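Local coordinates for beta-galactoside-binding lectin (Gallus gallus, PDB 1QMJ), which binds beta-galactosides such as lactose as a homodimeric galectin, and may take part in regulating differentiation, at residues 15-20 / 83-88. Residues are numbered along the deposited sequence; the frame is centred on the assembly and turned at random.
Sequences CVKVKG and KVEICI. With BME (beta-mercaptoethanol), chain C.
Val16, Val18 and Gly20 pair with Ile88, Ile86 and Val84 as two neighbouring antiparallel strands in the five-stranded sheet of the galectin beta-sandwich. At Val18 and Ile86 the bonds are short and nearly straight: Ile86 N reaches Val18 O at 2.7 Å with an N-H...O angle of 177°, and Val18 N returns the bond to Ile86 O. The Val16 and Ile88 pair is held by two bonds as well. Toward Gly20 the ladder weakens: Gly20 N still gives Val84 O a sound bond, but Val84 N to Gly20 O is bent to 130° and weak.

The tightly packed face carries Val16, Val18, Ile86 and Ile88, all buried inside the sandwich. There Ile88 rests on Val31 and Val33 and Ile86 on Phe29, side chains of the opposing sheet, while Phe124 of the neighbouring strand 124-131 touches Val18 and Val84.

The other face, with Lys17, Lys19, Glu85 and Cys87, is partly open to solvent and held by long side chains lying over one another rather than by a buried core. In Glu85, CG lies anti to the backbone N (chi1 -179°) and the chain stays extended beyond it, which brings the carboxylate between the two lysine chains. OE2 touches methylenes from both: CD of Lys17 and CD of Lys19 each lie 3.4 Å from it. The ammonium groups stay farther off, Lys17 NZ being 4.2 Å from Glu85 OE2, too long for a salt bridge though probably a favourable attraction. Lys17 also runs beside Cys87, its CG 3.4 Å from Cys87 SG. That sulfur is modified by beta-mercaptoethanol, probably from the crystallisation liquor, as is Cys15 by a second molecule. The adduct on Cys87 turns back to the strand: a 2.0 Å disulfide joins Cys87 SG to its S2, and its hydroxyl O1 donates a 2.8 Å hydrogen bond to Glu85 O.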
ATOM      1  N   CYS A  15       1.281  14.186   1.121  1.00 41.90           N
ATOM      2  CA  CYS A  15       1.100  13.580   2.441  1.00 41.25           C
ATOM      3  C   CYS A  15       0.773  12.087   2.315  1.00 39.15           C
ATOM      4  O   CYS A  15      -0.057  11.679   1.492  1.00 37.42           O
ATOM      5  CB  CYS A  15      -0.055  14.289   3.165  1.00 44.45           C
ATOM      6  SG  CYS A  15      -0.546  13.471   4.761  1.00 54.00           S
ATOM      7  N   VAL A  16       1.454  11.321   3.146  1.00 35.92           N
ATOM      8  CA  VAL A  16       1.280   9.862   3.229  1.00 35.03           C
ATOM      9  C   VAL A  16       0.710   9.536   4.600  1.00 33.33           C
ATOM     10  O   VAL A  16       1.343   9.788   5.631  1.00 35.14           O
ATOM     11  CB  VAL A  16       2.621   9.142   3.056  1.00 34.74           C
ATOM     12  CG1 VAL A  16       2.520   7.633   3.299  1.00 34.76           C
ATOM     13  CG2 VAL A  16       3.213   9.296   1.656  1.00 35.66           C
ATOM     14  N   LYS A  17      -0.475   8.984   4.595  1.00 29.60           N
ATOM     15  CA  LYS A  17      -1.162   8.636   5.838  1.00 29.13           C
ATOM     16  C   LYS A  17      -1.279   7.132   6.016  1.00 28.20           C
ATOM     17  O   LYS A  17      -1.793   6.421   5.143  1.00 28.24           O
ATOM     18  CB  LYS A  17      -2.576   9.202   5.844  1.00 27.99           C
ATOM     19  CG  LYS A  17      -2.626  10.724   5.759  1.00 35.71           C
ATOM     20  CD  LYS A  17      -4.049  11.261   5.889  1.00 42.82           C
ATOM     21  CE  LYS A  17      -4.108  12.764   6.145  1.00 47.18           C
ATOM     22  NZ  LYS A  17      -5.363  13.182   6.785  1.00 51.13           N
ATOM     23  N   VAL A  18      -0.793   6.697   7.154  1.00 26.18           N
ATOM     24  CA  VAL A  18      -0.840   5.293   7.543  1.00 24.09           C
ATOM     25  C   VAL A  18      -1.749   5.153   8.755  1.00 27.38           C
ATOM     26  O   VAL A  18      -1.460   5.685   9.834  1.00 28.34           O
ATOM     27  CB  VAL A  18       0.552   4.773   7.911  1.00 22.52           C
ATOM     28  CG1 VAL A  18       0.530   3.319   8.395  1.00 24.35           C
ATOM     29  CG2 VAL A  18       1.537   4.805   6.742  1.00 20.30           C
ATOM     30  N   LYS A  19      -2.830   4.443   8.543  1.00 28.07           N
ATOM     31  CA  LYS A  19      -3.817   4.180   9.593  1.00 26.30           C
ATOM     32  C   LYS A  19      -3.701   2.725  10.015  1.00 27.15           C
ATOM     33  O   LYS A  19      -3.502   1.834   9.183  1.00 26.58           O
ATOM     34  CB  LYS A  19      -5.234   4.437   9.077  1.00 31.75           C
ATOM     35  CG  LYS A  19      -5.395   5.789   8.385  1.00 40.14           C
ATOM     36  CD  LYS A  19      -6.830   6.044   7.917  1.00 47.59           C
ATOM     37  CE  LYS A  19      -7.790   6.362   9.069  1.00 49.28           C
ATOM     38  NZ  LYS A  19      -8.104   5.189   9.899  1.00 52.82           N
ATOM     39  N   GLY A  20      -3.824   2.502  11.301  1.00 26.12           N
ATOM     40  CA  GLY A  20      -3.731   1.149  11.850  1.00 25.61           C
ATOM     41  C   GLY A  20      -4.027   1.146  13.340  1.00 26.28           C
ATOM     42  O   GLY A  20      -4.493   2.146  13.905  1.00 24.94           O
ATOM     43  N   LYS A  83      -5.654   2.924  18.237  1.00 40.90           N
ATOM     44  CA  LYS A  83      -5.870   3.082  16.793  1.00 41.26           C
ATOM     45  C   LYS A  83      -5.437   4.493  16.415  1.00 39.84           C
ATOM     46  O   LYS A  83      -6.096   5.480  16.774  1.00 39.52           O
ATOM     47  CB  LYS A  83      -7.348   2.884  16.456  1.00 44.65           C
ATOM     48  CG  LYS A  83      -7.790   1.422  16.534  1.00 54.22           C
ATOM     49  CD  LYS A  83      -9.255   1.264  16.944  1.00 60.66           C
ATOM     50  CE  LYS A  83      -9.623  -0.175  17.311  1.00 64.22           C
ATOM     51  NZ  LYS A  83     -10.926  -0.281  17.982  1.00 66.44           N
ATOM     52  N   VAL A  84      -4.337   4.563  15.699  1.00 37.43           N
ATOM     53  CA  VAL A  84      -3.768   5.849  15.290  1.00 32.59           C
ATOM     54  C   VAL A  84      -3.522   5.931  13.785  1.00 30.39           C
ATOM     55  O   VAL A  84      -3.412   4.895  13.102  1.00 30.28           O
ATOM     56  CB  VAL A  84      -2.421   6.060  15.993  1.00 30.91           C
ATOM     57  CG1 VAL A  84      -1.358   5.041  15.572  1.00 26.28           C
ATOM     58  CG2 VAL A  84      -1.809   7.432  15.716  1.00 29.67           C
ATOM     59  N   GLU A  85      -3.452   7.194  13.370  1.00 29.52           N
ATOM     60  CA  GLU A  85      -3.185   7.615  11.987  1.00 30.37           C
ATOM     61  C   GLU A  85      -1.909   8.455  11.991  1.00 29.30           C
ATOM     62  O   GLU A  85      -1.820   9.482  12.684  1.00 30.16           O
ATOM     63  CB  GLU A  85      -4.344   8.459  11.431  1.00 33.27           C
ATOM     64  CG  GLU A  85      -4.107   8.896   9.975  1.00 42.45           C
ATOM     65  CD  GLU A  85      -5.321   9.576   9.330  1.00 46.59           C
ATOM     66  OE1 GLU A  85      -5.976  10.479   9.978  1.00 51.59           O
ATOM     67  OE2 GLU A  85      -5.689   9.247   8.136  1.00 49.10           O
ATOM     68  N   ILE A  86      -0.953   7.996  11.224  1.00 27.67           N
ATOM     69  CA  ILE A  86       0.353   8.650  11.110  1.00 26.20           C
ATOM     70  C   ILE A  86       0.486   9.317   9.737  1.00 28.42           C
ATOM     71  O   ILE A  86       0.375   8.664   8.694  1.00 28.10           O
ATOM     72  CB  ILE A  86       1.446   7.596  11.294  1.00 26.42           C
ATOM     73  CG1 ILE A  86       1.375   6.914  12.667  1.00 24.63           C
ATOM     74  CG2 ILE A  86       2.858   8.167  11.179  1.00 26.22           C
ATOM     75  CD1 ILE A  86       2.035   5.534  12.693  1.00 30.71           C
ATOM     76  N   CYS A  87       0.724  10.618   9.779  1.00 28.43           N
ATOM     77  CA  CYS A  87       0.878  11.437   8.563  1.00 28.94           C
ATOM     78  C   CYS A  87       2.340  11.840   8.388  1.00 27.05           C
ATOM     79  O   CYS A  87       2.968  12.392   9.305  1.00 25.34           O
ATOM     80  CB  CYS A  87       0.015  12.689   8.668  1.00 31.39           C
ATOM     81  SG  CYS A  87      -1.803  12.303   8.702  1.00 42.27           S
ATOM     82  N   ILE A  88       2.837  11.550   7.200  1.00 26.27           N
ATOM     83  CA  ILE A  88       4.225  11.829   6.837  1.00 24.97           C
ATOM     84  C   ILE A  88       4.320  12.695   5.576  1.00 26.63           C
ATOM     85  O   ILE A  88       3.664  12.425   4.562  1.00 27.60           O
ATOM     86  CB  ILE A  88       4.958  10.513   6.569  1.00 23.67           C
ATOM     87  CG1 ILE A  88       5.062   9.629   7.815  1.00 23.33           C
ATOM     88  CG2 ILE A  88       6.391  10.716   6.075  1.00 22.56           C
ATOM     89  CD1 ILE A  88       5.436   8.181   7.493  1.00 24.33           C
TER
HETATM   90  C1  BME C 500      -2.519  13.167  12.341  1.00 59.26           C
HETATM   91  C2  BME C 500      -3.415  13.102  11.103  1.00 54.15           C
HETATM   92  O1  BME C 500      -2.779  12.049  13.159  1.00 63.14           O
HETATM   93  S2  BME C 500      -2.603  13.845   9.662  1.00 53.57           S